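PDB 4JX0: hypothetical protein from Bacteroides fragilis, which is of unknown function but binds magnesium and couples an N-terminal BT_3987-like domain to a C-terminal domain of the F5/F8 type C family. Local coordinates for residues Lys75-Asp80 with Glu155-Ala160; Cys110-Gly115 with Val126-Lys131; Lys193-Lys198 with Leu228-Pro233. One frame throughout, in Å; residues are numbered along the deposited sequence.

Contacts 1 and 2 belong to the mixed sheet of the N-terminal domain, and contact 2 is nested along the chain inside the loop that contact 1 closes. Their centres lie 23 Å apart, their nearest atoms about 8 Å. Contact 3 follows in series in the C-terminal domain, across the chain's centre; its centre is 66 Å from that of contact 1 and 49 Å from that of contact 2. Magnesium is bound in both regions: Gly115 of contact 2 is about 7 Å from one ion, while the Phe197 side chain of contact 3 is about 9 Å from an ion, about 7 Å from the side chain of ligand Glu315 and about 8 Å from that of Ser208.

Contact 1. Residues Lys75-Asp80 with Glu155-Ala160; sequences KPYKED and EHLAIA
Tyr77 reaches from a loop to the start of an edge strand, where it meets Glu155 and Leu157. The bond from CA to CB points toward 155-160, and chi1 of -163° sets CG anti to the backbone N. Leu157 spreads over one face of the ring: its CD1 is 4.0 Å from Tyr77 CD1, its CB 4.0 Å from Tyr77 CE1, and its CD2 4.1 Å from Tyr77 CE2. The CD2 methyl makes a CH-pi contact, 14° off the ring normal, while Lys78 CG lies over the opposite face. At the tip, OH donates a hydrogen bond to Glu155 O, which lies in the ring plane; the bond is modelled very short, and its exact length is doubtful. Tyrosine suits the place because its apolar ring can be buried against leucine while its hydroxyl ties down a loop carbonyl. Lys78 NZ and Glu155 OE1 lie 4.6 Å apart, too far for a salt bridge, though the opposite charges may attract weakly. In the mixed sheet of the BT_3987-like N-terminal domain, loop 75-80 connects strands 66-73 and 81-87, and strand 157-159 runs parallel to 36-41 at the edge, where Leu157 also packs on Val38 and Met150.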
ATOM      1  N   LYS A  75      16.406  23.424  21.707  1.00 36.81           N
ATOM      2  CA  LYS A  75      17.268  23.399  22.892  1.00 37.21           C
ATOM      3  C   LYS A  75      16.450  22.912  24.085  1.00 41.57           C
ATOM      4  O   LYS A  75      15.252  23.180  24.105  1.00 40.71           O
ATOM      5  CB  LYS A  75      17.799  24.834  23.127  1.00 39.92           C
ATOM      6  CG  LYS A  75      18.859  24.973  24.204  1.00 51.77           C
ATOM      7  CD  LYS A  75      19.703  26.253  24.061  1.00 60.57           C
ATOM      8  CE  LYS A  75      18.911  27.532  23.900  1.00 71.98           C
ATOM      9  NZ  LYS A  75      19.733  28.743  24.193  1.00 83.95           N
ATOM     10  N   PRO A  76      17.009  22.210  25.093  1.00 38.87           N
ATOM     11  CA  PRO A  76      16.165  21.773  26.217  1.00 38.22           C
ATOM     12  C   PRO A  76      15.552  22.963  26.935  1.00 42.88           C
ATOM     13  O   PRO A  76      16.237  23.965  27.160  1.00 44.32           O
ATOM     14  CB  PRO A  76      17.132  20.992  27.106  1.00 40.53           C
ATOM     15  CG  PRO A  76      18.258  20.620  26.215  1.00 45.54           C
ATOM     16  CD  PRO A  76      18.404  21.771  25.282  1.00 41.08           C
ATOM     17  N   TYR A  77      14.246  22.878  27.231  1.00 38.07           N
ATOM     18  CA  TYR A  77      13.480  23.965  27.841  1.00 36.35           C
ATOM     19  C   TYR A  77      13.273  23.703  29.350  1.00 40.55           C
ATOM     20  O   TYR A  77      13.192  22.553  29.782  1.00 39.08           O
ATOM     21  CB  TYR A  77      12.149  24.115  27.091  1.00 35.30           C
ATOM     22  CG  TYR A  77      11.443  25.422  27.339  1.00 35.21           C
ATOM     23  CD1 TYR A  77      11.951  26.616  26.841  1.00 36.72           C
ATOM     24  CD2 TYR A  77      10.213  25.461  27.984  1.00 35.38           C
ATOM     25  CE1 TYR A  77      11.298  27.827  27.057  1.00 35.93           C
ATOM     26  CE2 TYR A  77       9.543  26.662  28.196  1.00 35.87           C
ATOM     27  CZ  TYR A  77      10.082  27.843  27.721  1.00 41.17           C
ATOM     28  OH  TYR A  77       9.432  29.018  27.986  1.00 41.01           O
ATOM     29  N   LYS A  78      13.213  24.800  30.134  1.00 37.60           N
ATOM     30  CA  LYS A  78      13.091  24.817  31.599  1.00 37.66           C
ATOM     31  C   LYS A  78      11.854  24.088  32.176  1.00 42.67           C
ATOM     32  O   LYS A  78      11.921  23.622  33.311  1.00 42.93           O
ATOM     33  CB  LYS A  78      13.072  26.277  32.109  1.00 39.54           C
ATOM     34  CG  LYS A  78      11.799  27.066  31.772  1.00 44.84           C
ATOM     35  CD  LYS A  78      12.018  28.574  31.845  1.00 48.58           C
ATOM     36  CE  LYS A  78      10.771  29.359  31.511  1.00 59.73           C
ATOM     37  NZ  LYS A  78      11.033  30.828  31.444  1.00 66.79           N
ATOM     38  N   GLU A  79      10.737  24.024  31.434  1.00 39.73           N
ATOM     39  CA  GLU A  79       9.485  23.408  31.898  1.00 39.85           C
ATOM     40  C   GLU A  79       8.869  22.507  30.806  1.00 43.55           C
ATOM     41  O   GLU A  79       9.351  22.485  29.674  1.00 41.70           O
ATOM     42  CB  GLU A  79       8.486  24.500  32.346  1.00 41.03           C
ATOM     43  CG  GLU A  79       8.169  25.560  31.299  1.00 53.52           C
ATOM     44  CD  GLU A  79       7.393  26.778  31.773  1.00 78.49           C
ATOM     45  OE1 GLU A  79       7.044  26.848  32.973  1.00 81.49           O
ATOM     46  OE2 GLU A  79       7.139  27.672  30.933  1.00 69.46           O
ATOM     47  N   ASP A  80       7.839  21.724  31.170  1.00 41.37           N
ATOM     48  CA  ASP A  80       7.166  20.813  30.231  1.00 40.83           C
ATOM     49  C   ASP A  80       6.354  21.613  29.214  1.00 43.86           C
ATOM     50  O   ASP A  80       5.714  22.592  29.602  1.00 43.62           O
ATOM     51  CB  ASP A  80       6.233  19.824  30.968  1.00 42.68           C
ATOM     52  CG  ASP A  80       6.905  18.860  31.932  1.00 56.02           C
ATOM     53  OD1 ASP A  80       8.157  18.863  32.009  1.00 56.34           O
ATOM     54  OD2 ASP A  80       6.180  18.096  32.607  1.00 65.51           O
ATOM     55  N   GLU A 155       7.452  31.348  27.796  1.00 38.82           N
ATOM     56  CA  GLU A 155       8.301  32.506  27.473  1.00 37.34           C
ATOM     57  C   GLU A 155       9.534  32.119  26.637  1.00 38.16           C
ATOM     58  O   GLU A 155      10.202  31.141  26.950  1.00 37.56           O
ATOM     59  CB  GLU A 155       8.754  33.227  28.756  1.00 38.87           C
ATOM     60  CG  GLU A 155       7.600  33.712  29.623  1.00 48.61           C
ATOM     61  CD  GLU A 155       7.965  34.663  30.750  1.00 66.24           C
ATOM     62  OE1 GLU A 155       9.166  34.971  30.924  1.00 62.77           O
ATOM     63  OE2 GLU A 155       7.030  35.158  31.418  1.00 59.55           O
ATOM     64  N   HIS A 156       9.850  32.919  25.595  1.00 33.32           N
ATOM     65  CA  HIS A 156      10.982  32.706  24.683  1.00 32.43           C
ATOM     66  C   HIS A 156      10.905  31.318  24.041  1.00 36.11           C
ATOM     67  O   HIS A 156      11.892  30.590  23.980  1.00 35.26           O
ATOM     68  CB  HIS A 156      12.330  32.926  25.387  1.00 32.93           C
ATOM     69  CG  HIS A 156      12.545  34.341  25.812  1.00 35.78           C
ATOM     70  ND1 HIS A 156      13.302  35.213  25.056  1.00 37.61           N
ATOM     71  CD2 HIS A 156      12.084  34.994  26.901  1.00 36.95           C
ATOM     72  CE1 HIS A 156      13.274  36.368  25.698  1.00 36.94           C
ATOM     73  NE2 HIS A 156      12.544  36.284  26.809  1.00 37.02           N
ATOM     74  N   LEU A 157       9.700  30.969  23.576  1.00 32.71           N
ATOM     75  CA  LEU A 157       9.389  29.703  22.929  1.00 32.10           C
ATOM     76  C   LEU A 157       8.301  29.937  21.898  1.00 37.83           C
ATOM     77  O   LEU A 157       7.345  30.659  22.186  1.00 38.29           O
ATOM     78  CB  LEU A 157       8.922  28.674  23.967  1.00 31.44           C
ATOM     79  CG  LEU A 157       8.747  27.238  23.467  1.00 35.10           C
ATOM     80  CD1 LEU A 157      10.087  26.559  23.264  1.00 35.28           C
ATOM     81  CD2 LEU A 157       7.905  26.445  24.421  1.00 35.46           C
ATOM     82  N   ALA A 158       8.427  29.322  20.716  1.00 34.62           N
ATOM     83  CA  ALA A 158       7.438  29.480  19.660  1.00 34.65           C
ATOM     84  C   ALA A 158       7.457  28.319  18.679  1.00 40.33           C
ATOM     85  O   ALA A 158       8.449  27.598  18.588  1.00 39.39           O
ATOM     86  CB  ALA A 158       7.707  30.768  18.917  1.00 35.58           C
ATOM     87  N   ILE A 159       6.361  28.148  17.927  1.00 38.67           N
ATOM     88  CA  ILE A 159       6.308  27.142  16.874  1.00 39.29           C
ATOM     89  C   ILE A 159       7.059  27.752  15.690  1.00 45.00           C
ATOM     90  O   ILE A 159       6.831  28.924  15.381  1.00 44.75           O
ATOM     91  CB  ILE A 159       4.855  26.723  16.530  1.00 42.33           C
ATOM     92  CG1 ILE A 159       4.210  25.966  17.712  1.00 42.89           C
ATOM     93  CG2 ILE A 159       4.822  25.853  15.264  1.00 42.96           C
ATOM     94  CD1 ILE A 159       2.748  26.168  17.805  1.00 53.55           C
ATOM     95  N   ALA A 160       7.978  26.993  15.056  1.00 42.65           N
ATOM     96  CA  ALA A 160       8.778  27.506  13.937  1.00 43.59           C
ATOM     97  C   ALA A 160       7.897  27.959  12.763  1.00 50.83           C
ATOM     98  O   ALA A 160       6.794  27.439  12.575  1.00 50.83           O
ATOM     99  CB  ALA A 160       9.765  26.453  13.464  1.00 44.19           C
TER

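Contact 2. Residues Cys110-Gly115 with Val126-Lys131; sequences CTFEGG and VKLTLK
Thr111 faces Thr129, and Glu113 faces Lys127, as antiparallel hydrogen-bonded pairs of a beta hairpin whose strand axes run at 161° to each other, 4.7 Å apart at closest approach. Each pair is joined by two backbone bonds, among them Thr129 N to Thr111 O at 2.8 Å. Phe112 and Leu128 form a non-hydrogen-bonded pair between them and turn to the other face of the sheet. There they lie side by side, and Leu128 CD1 sits over the phenyl face, 4.0 Å from the ring centroid. Chi1 of 165° sets Leu128 CG anti to its backbone N, and from there CD1 reaches both the ring and Cys110 CB, the latter at 3.8 Å. Large apolar residues suit this face, since Met144 and Ile146 of strand 142-150 and Phe69 of strand 66-73 pack against it. The face bearing Thr111, Glu113, Lys127 and Thr129 is more polar, with beta-branched threonines suited to extended backbone and long charged chains able to pair across the strands. Glu113 CB and Lys127 CB are 3.7 Å apart, and the two chains run side by side into a salt bridge. Lys127 NZ meets Glu113 OE1 on its syn side at 3.1 Å, 25° out of the carboxylate plane.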
ATOM      1  N   CYS A 110     -10.985  11.747  12.330  1.00 49.11           N
ATOM      2  CA  CYS A 110      -9.643  11.983  12.898  1.00 48.57           C
ATOM      3  C   CYS A 110      -9.706  11.963  14.420  1.00 52.19           C
ATOM      4  O   CYS A 110     -10.633  12.529  14.999  1.00 52.64           O
ATOM      5  CB  CYS A 110      -9.060  13.315  12.428  1.00 49.31           C
ATOM      6  SG  CYS A 110      -8.896  13.471  10.636  1.00 53.55           S
ATOM      7  N   THR A 111      -8.684  11.403  15.068  1.00 47.57           N
ATOM      8  CA  THR A 111      -8.544  11.428  16.523  1.00 47.22           C
ATOM      9  C   THR A 111      -7.091  11.807  16.818  1.00 48.93           C
ATOM     10  O   THR A 111      -6.177  11.057  16.471  1.00 48.05           O
ATOM     11  CB  THR A 111      -8.992  10.109  17.148  1.00 56.62           C
ATOM     12  OG1 THR A 111     -10.345   9.860  16.761  1.00 62.47           O
ATOM     13  CG2 THR A 111      -8.886  10.124  18.666  1.00 52.41           C
ATOM     14  N   PHE A 112      -6.887  12.996  17.410  1.00 43.52           N
ATOM     15  CA  PHE A 112      -5.565  13.531  17.714  1.00 41.80           C
ATOM     16  C   PHE A 112      -5.173  13.289  19.167  1.00 45.54           C
ATOM     17  O   PHE A 112      -5.871  13.739  20.074  1.00 46.36           O
ATOM     18  CB  PHE A 112      -5.514  15.028  17.415  1.00 43.04           C
ATOM     19  CG  PHE A 112      -5.664  15.335  15.950  1.00 43.76           C
ATOM     20  CD1 PHE A 112      -4.586  15.220  15.091  1.00 45.72           C
ATOM     21  CD2 PHE A 112      -6.882  15.754  15.431  1.00 46.22           C
ATOM     22  CE1 PHE A 112      -4.713  15.545  13.745  1.00 46.40           C
ATOM     23  CE2 PHE A 112      -7.009  16.073  14.083  1.00 48.84           C
ATOM     24  CZ  PHE A 112      -5.927  15.957  13.247  1.00 46.12           C
ATOM     25  N   GLU A 113      -4.042  12.597  19.376  1.00 40.58           N
ATOM     26  CA  GLU A 113      -3.464  12.306  20.687  1.00 39.81           C
ATOM     27  C   GLU A 113      -2.279  13.248  20.880  1.00 41.50           C
ATOM     28  O   GLU A 113      -1.406  13.316  20.015  1.00 39.54           O
ATOM     29  CB  GLU A 113      -3.024  10.836  20.747  1.00 41.43           C
ATOM     30  CG  GLU A 113      -2.765  10.285  22.138  1.00 53.74           C
ATOM     31  CD  GLU A 113      -2.037   8.952  22.111  1.00 82.62           C
ATOM     32  OE1 GLU A 113      -2.665   7.940  21.721  1.00 86.96           O
ATOM     33  OE2 GLU A 113      -0.825   8.928  22.422  1.00 75.01           O
ATOM     34  N   GLY A 114      -2.278  13.992  21.981  1.00 38.14           N
ATOM     35  CA  GLY A 114      -1.226  14.956  22.282  1.00 37.14           C
ATOM     36  C   GLY A 114       0.062  14.336  22.780  1.00 39.07           C
ATOM     37  O   GLY A 114       0.135  13.124  23.001  1.00 37.66           O
ATOM     38  N   GLY A 115       1.071  15.191  22.936  1.00 35.76           N
ATOM     39  CA  GLY A 115       2.401  14.839  23.421  1.00 35.74           C
ATOM     40  C   GLY A 115       2.907  15.871  24.411  1.00 40.51           C
ATOM     41  O   GLY A 115       2.344  16.966  24.511  1.00 40.32           O
ATOM     42  N   VAL A 126       3.290  12.974  18.621  1.00 36.17           N
ATOM     43  CA  VAL A 126       1.873  13.322  18.594  1.00 35.81           C
ATOM     44  C   VAL A 126       1.239  12.365  17.585  1.00 42.34           C
ATOM     45  O   VAL A 126       1.851  12.083  16.553  1.00 42.63           O
ATOM     46  CB  VAL A 126       1.616  14.814  18.297  1.00 38.65           C
ATOM     47  CG1 VAL A 126       2.087  15.676  19.458  1.00 38.46           C
ATOM     48  CG2 VAL A 126       2.282  15.257  17.006  1.00 38.26           C
ATOM     49  N   LYS A 127       0.081  11.786  17.918  1.00 39.84           N
ATOM     50  CA  LYS A 127      -0.557  10.750  17.101  1.00 39.80           C
ATOM     51  C   LYS A 127      -1.834  11.232  16.419  1.00 45.22           C
ATOM     52  O   LYS A 127      -2.611  11.972  17.014  1.00 44.96           O
ATOM     53  CB  LYS A 127      -0.894   9.538  17.994  1.00 41.69           C
ATOM     54  CG  LYS A 127      -0.626   8.191  17.345  1.00 49.13           C
ATOM     55  CD  LYS A 127      -1.214   7.027  18.150  1.00 56.13           C
ATOM     56  CE  LYS A 127      -0.483   6.727  19.443  1.00 63.86           C
ATOM     57  NZ  LYS A 127      -1.165   5.670  20.232  1.00 71.07           N
ATOM     58  N   LEU A 128      -2.052  10.767  15.179  1.00 42.18           N
ATOM     59  CA  LEU A 128      -3.258  11.001  14.391  1.00 41.79           C
ATOM     60  C   LEU A 128      -3.802   9.642  14.070  1.00 45.14           C
ATOM     61  O   LEU A 128      -3.123   8.874  13.395  1.00 43.80           O
ATOM     62  CB  LEU A 128      -2.949  11.795  13.115  1.00 41.68           C
ATOM     63  CG  LEU A 128      -4.031  11.826  12.018  1.00 46.76           C
ATOM     64  CD1 LEU A 128      -5.411  12.199  12.568  1.00 47.40           C
ATOM     65  CD2 LEU A 128      -3.643  12.775  10.919  1.00 49.90           C
ATOM     66  N   THR A 129      -4.990   9.323  14.579  1.00 43.02           N
ATOM     67  CA  THR A 129      -5.613   8.027  14.351  1.00 43.52           C
ATOM     68  C   THR A 129      -6.842   8.205  13.458  1.00 47.19           C
ATOM     69  O   THR A 129      -7.703   9.037  13.754  1.00 46.38           O
ATOM     70  CB  THR A 129      -5.951   7.369  15.689  1.00 55.02           C
ATOM     71  OG1 THR A 129      -4.777   7.369  16.510  1.00 57.61           O
ATOM     72  CG2 THR A 129      -6.483   5.949  15.528  1.00 52.31           C
ATOM     73  N   LEU A 130      -6.909   7.410  12.372  1.00 43.93           N
ATOM     74  CA  LEU A 130      -8.012   7.413  11.406  1.00 44.17           C
ATOM     75  C   LEU A 130      -9.020   6.338  11.807  1.00 48.27           C
ATOM     76  O   LEU A 130      -8.660   5.164  11.835  1.00 48.60           O
ATOM     77  CB  LEU A 130      -7.485   7.157   9.982  1.00 44.04           C
ATOM     78  CG  LEU A 130      -6.885   8.359   9.257  1.00 49.02           C
ATOM     79  CD1 LEU A 130      -5.795   9.020  10.071  1.00 49.32           C
ATOM     80  CD2 LEU A 130      -6.334   7.946   7.919  1.00 51.35           C
ATOM     81  N   LYS A 131     -10.262   6.718  12.129  1.00 44.27           N
ATOM     82  CA  LYS A 131     -11.284   5.759  12.563  1.00 44.29           C
ATOM     83  C   LYS A 131     -12.504   5.739  11.631  1.00 48.11           C
ATOM     84  O   LYS A 131     -12.755   6.707  10.918  1.00 47.76           O
ATOM     85  CB  LYS A 131     -11.736   6.077  14.007  1.00 47.02           C
ATOM     86  CG  LYS A 131     -12.330   7.474  14.225  1.00 54.55           C
ATOM     87  CD  LYS A 131     -13.061   7.568  15.557  1.00 61.64           C
ATOM     88  CE  LYS A 131     -13.792   8.876  15.717  1.00 71.52           C
ATOM     89  NZ  LYS A 131     -14.517   8.942  17.010  1.00 82.09           N
TER

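Contact 3. Residues Lys193-Lys198 with Leu228-Pro233; sequences KEISFK and LTIILP
An edge strand of the antiparallel five-stranded sheet in the C-terminal domain, consistent with the beta-sandwich of the F5/F8 type C family, is paired here with its neighbour: Ser196 opposes Ile231, and Lys198 opposes Thr229. Both are hydrogen-bonded pairs. Ser196 N reaches Ile231 O at 3.0 Å, and Thr229 N reaches Lys198 O at 2.8 Å. Between them Phe197 and Ile230 make a non-hydrogen-bonded pair directed into the sandwich. Phe197 CG stands anti to the carbonyl carbon (chi1 -57°), and the ring lies beside Ile230, with Phe197 CE2 3.9 Å from Ile230 CG1. CD2 of Phe197 approaches Leu228 CD1 at 4.1 Å. Ile195 contributes CG2 over one ring face, toward the rim, and Ile195 CG2 also meets Ile230 CG2 at 3.9 Å. Aromatic and branched aliphatic groups suit this interior side, against which Val316 and Ala318 of strand 312-319 and Phe241 of strand 235-244 also pack. The Phe197 side chain is about 7 Å from that of the magnesium ligand Glu315. At the corner where the strand turns away, Pro233 CG rests on Glu194 CG, whose carboxylate forms a salt bridge with Arg320. Ser196, Lys198, Thr229 and Ile231 share the other face, where Thr229 OG1 is hydrogen-bonded to Arg298. There CG and CD of Lys198 lie against Ile231, with Lys198 CG 3.5 Å from Ile231 CD1.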
ATOM      1  N   LYS A 193      -4.916 -26.532 -22.985  1.00 31.61           N
ATOM      2  CA  LYS A 193      -4.521 -26.673 -24.387  1.00 32.41           C
ATOM      3  C   LYS A 193      -4.944 -25.457 -25.195  1.00 39.90           C
ATOM      4  O   LYS A 193      -4.178 -24.952 -26.021  1.00 41.00           O
ATOM      5  CB  LYS A 193      -5.137 -27.938 -25.007  1.00 34.28           C
ATOM      6  CG  LYS A 193      -4.610 -28.224 -26.418  1.00 53.29           C
ATOM      7  CD  LYS A 193      -5.137 -29.524 -27.010  1.00 66.63           C
ATOM      8  CE  LYS A 193      -4.550 -29.792 -28.380  1.00 82.58           C
ATOM      9  NZ  LYS A 193      -5.010 -31.090 -28.939  1.00 93.53           N
ATOM     10  N   GLU A 194      -6.171 -25.004 -24.952  1.00 37.31           N
ATOM     11  CA  GLU A 194      -6.775 -23.866 -25.648  1.00 38.13           C
ATOM     12  C   GLU A 194      -6.331 -22.489 -25.095  1.00 41.39           C
ATOM     13  O   GLU A 194      -6.641 -21.470 -25.715  1.00 42.07           O
ATOM     14  CB  GLU A 194      -8.311 -23.978 -25.589  1.00 40.30           C
ATOM     15  CG  GLU A 194      -8.925 -23.889 -24.192  1.00 52.88           C
ATOM     16  CD  GLU A 194      -9.521 -25.194 -23.701  1.00 76.05           C
ATOM     17  OE1 GLU A 194      -8.740 -26.133 -23.414  1.00 57.23           O
ATOM     18  OE2 GLU A 194     -10.768 -25.275 -23.611  1.00 70.49           O
ATOM     19  N   ILE A 195      -5.640 -22.446 -23.932  1.00 36.75           N
ATOM     20  CA  ILE A 195      -5.181 -21.193 -23.324  1.00 35.73           C
ATOM     21  C   ILE A 195      -3.951 -20.652 -24.075  1.00 39.49           C
ATOM     22  O   ILE A 195      -3.093 -21.423 -24.496  1.00 39.08           O
ATOM     23  CB  ILE A 195      -4.873 -21.396 -21.811  1.00 37.89           C
ATOM     24  CG1 ILE A 195      -6.167 -21.708 -21.042  1.00 38.09           C
ATOM     25  CG2 ILE A 195      -4.159 -20.164 -21.212  1.00 39.29           C
ATOM     26  CD1 ILE A 195      -5.972 -21.970 -19.552  1.00 43.53           C
ATOM     27  N   SER A 196      -3.873 -19.320 -24.212  1.00 36.45           N
ATOM     28  CA  SER A 196      -2.745 -18.599 -24.811  1.00 36.37           C
ATOM     29  C   SER A 196      -2.136 -17.734 -23.707  1.00 39.40           C
ATOM     30  O   SER A 196      -2.837 -17.386 -22.752  1.00 38.54           O
ATOM     31  CB  SER A 196      -3.194 -17.749 -26.004  1.00 40.62           C
ATOM     32  OG  SER A 196      -4.403 -18.214 -26.585  1.00 50.87           O
ATOM     33  N   PHE A 197      -0.840 -17.408 -23.814  1.00 35.12           N
ATOM     34  CA  PHE A 197      -0.146 -16.624 -22.797  1.00 33.64           C
ATOM     35  C   PHE A 197       0.590 -15.438 -23.388  1.00 39.31           C
ATOM     36  O   PHE A 197       1.132 -15.521 -24.492  1.00 39.83           O
ATOM     37  CB  PHE A 197       0.862 -17.498 -22.054  1.00 34.10           C
ATOM     38  CG  PHE A 197       0.273 -18.719 -21.397  1.00 34.10           C
ATOM     39  CD1 PHE A 197       0.197 -19.923 -22.080  1.00 35.78           C
ATOM     40  CD2 PHE A 197      -0.176 -18.674 -20.089  1.00 36.14           C
ATOM     41  CE1 PHE A 197      -0.340 -21.055 -21.474  1.00 37.96           C
ATOM     42  CE2 PHE A 197      -0.729 -19.804 -19.489  1.00 36.67           C
ATOM     43  CZ  PHE A 197      -0.812 -20.987 -20.187  1.00 35.69           C
ATOM     44  N   LYS A 198       0.637 -14.342 -22.626  1.00 36.16           N
ATOM     45  CA  LYS A 198       1.365 -13.130 -22.989  1.00 36.57           C
ATOM     46  C   LYS A 198       2.136 -12.667 -21.766  1.00 41.11           C
ATOM     47  O   LYS A 198       1.683 -12.868 -20.638  1.00 41.53           O
ATOM     48  CB  LYS A 198       0.421 -12.035 -23.521  1.00 39.44           C
ATOM     49  CG  LYS A 198      -0.006 -12.278 -24.963  1.00 64.75           C
ATOM     50  CD  LYS A 198      -0.890 -11.166 -25.539  1.00 80.62           C
ATOM     51  CE  LYS A 198      -0.098 -10.068 -26.218  1.00 97.73           C
ATOM     52  NZ  LYS A 198      -0.978  -9.046 -26.847  1.00107.33           N
ATOM     53  N   LEU A 228       2.172 -12.037 -16.036  1.00 31.44           N
ATOM     54  CA  LEU A 228       1.816 -13.210 -16.826  1.00 29.98           C
ATOM     55  C   LEU A 228       0.331 -13.150 -17.117  1.00 33.08           C
ATOM     56  O   LEU A 228      -0.454 -13.208 -16.168  1.00 31.93           O
ATOM     57  CB  LEU A 228       2.172 -14.489 -16.062  1.00 28.89           C
ATOM     58  CG  LEU A 228       1.696 -15.820 -16.660  1.00 31.73           C
ATOM     59  CD1 LEU A 228       2.267 -16.046 -18.058  1.00 31.16           C
ATOM     60  CD2 LEU A 228       2.049 -16.963 -15.747  1.00 32.76           C
ATOM     61  N   THR A 229      -0.060 -13.021 -18.403  1.00 29.90           N
ATOM     62  CA  THR A 229      -1.467 -12.950 -18.793  1.00 30.05           C
ATOM     63  C   THR A 229      -1.935 -14.284 -19.342  1.00 34.88           C
ATOM     64  O   THR A 229      -1.260 -14.873 -20.174  1.00 34.60           O
ATOM     65  CB  THR A 229      -1.718 -11.843 -19.824  1.00 38.71           C
ATOM     66  OG1 THR A 229      -1.037 -10.664 -19.427  1.00 39.27           O
ATOM     67  CG2 THR A 229      -3.193 -11.515 -19.980  1.00 38.71           C
ATOM     68  N   ILE A 230      -3.099 -14.744 -18.876  1.00 32.45           N
ATOM     69  CA  ILE A 230      -3.770 -15.969 -19.316  1.00 32.66           C
ATOM     70  C   ILE A 230      -4.872 -15.498 -20.229  1.00 38.35           C
ATOM     71  O   ILE A 230      -5.706 -14.718 -19.777  1.00 38.57           O
ATOM     72  CB  ILE A 230      -4.322 -16.789 -18.101  1.00 35.15           C
ATOM     73  CG1 ILE A 230      -3.214 -17.620 -17.427  1.00 35.68           C
ATOM     74  CG2 ILE A 230      -5.481 -17.705 -18.521  1.00 34.38           C
ATOM     75  CD1 ILE A 230      -2.084 -16.841 -16.895  1.00 44.59           C
ATOM     76  N   ILE A 231      -4.897 -15.947 -21.491  1.00 35.45           N
ATOM     77  CA  ILE A 231      -5.922 -15.527 -22.443  1.00 35.70           C
ATOM     78  C   ILE A 231      -6.770 -16.735 -22.807  1.00 40.33           C
ATOM     79  O   ILE A 231      -6.251 -17.693 -23.375  1.00 39.06           O
ATOM     80  CB  ILE A 231      -5.273 -14.870 -23.688  1.00 39.15           C
ATOM     81  CG1 ILE A 231      -4.365 -13.682 -23.285  1.00 39.19           C
ATOM     82  CG2 ILE A 231      -6.347 -14.397 -24.672  1.00 40.44           C
ATOM     83  CD1 ILE A 231      -3.258 -13.448 -24.184  1.00 43.62           C
ATOM     84  N   LEU A 232      -8.076 -16.680 -22.490  1.00 38.97           N
ATOM     85  CA  LEU A 232      -9.018 -17.757 -22.798  1.00 39.57           C
ATOM     86  C   LEU A 232      -9.570 -17.581 -24.217  1.00 46.67           C
ATOM     87  O   LEU A 232      -9.623 -16.445 -24.698  1.00 47.19           O
ATOM     88  CB  LEU A 232     -10.184 -17.766 -21.799  1.00 39.16           C
ATOM     89  CG  LEU A 232      -9.820 -17.745 -20.319  1.00 42.44           C
ATOM     90  CD1 LEU A 232     -11.063 -17.725 -19.465  1.00 42.69           C
ATOM     91  CD2 LEU A 232      -8.951 -18.938 -19.946  1.00 43.28           C
ATOM     92  N   PRO A 233     -10.027 -18.657 -24.895  1.00 44.35           N
ATOM     93  CA  PRO A 233     -10.594 -18.488 -26.252  1.00 45.61           C
ATOM     94  C   PRO A 233     -11.883 -17.656 -26.279  1.00 52.83           C
ATOM     95  O   PRO A 233     -12.099 -16.889 -27.224  1.00 53.50           O
ATOM     96  CB  PRO A 233     -10.870 -19.923 -26.712  1.00 46.90           C
ATOM     97  CG  PRO A 233     -10.176 -20.791 -25.754  1.00 50.27           C
ATOM     98  CD  PRO A 233     -10.062 -20.070 -24.474  1.00 45.24           C
TER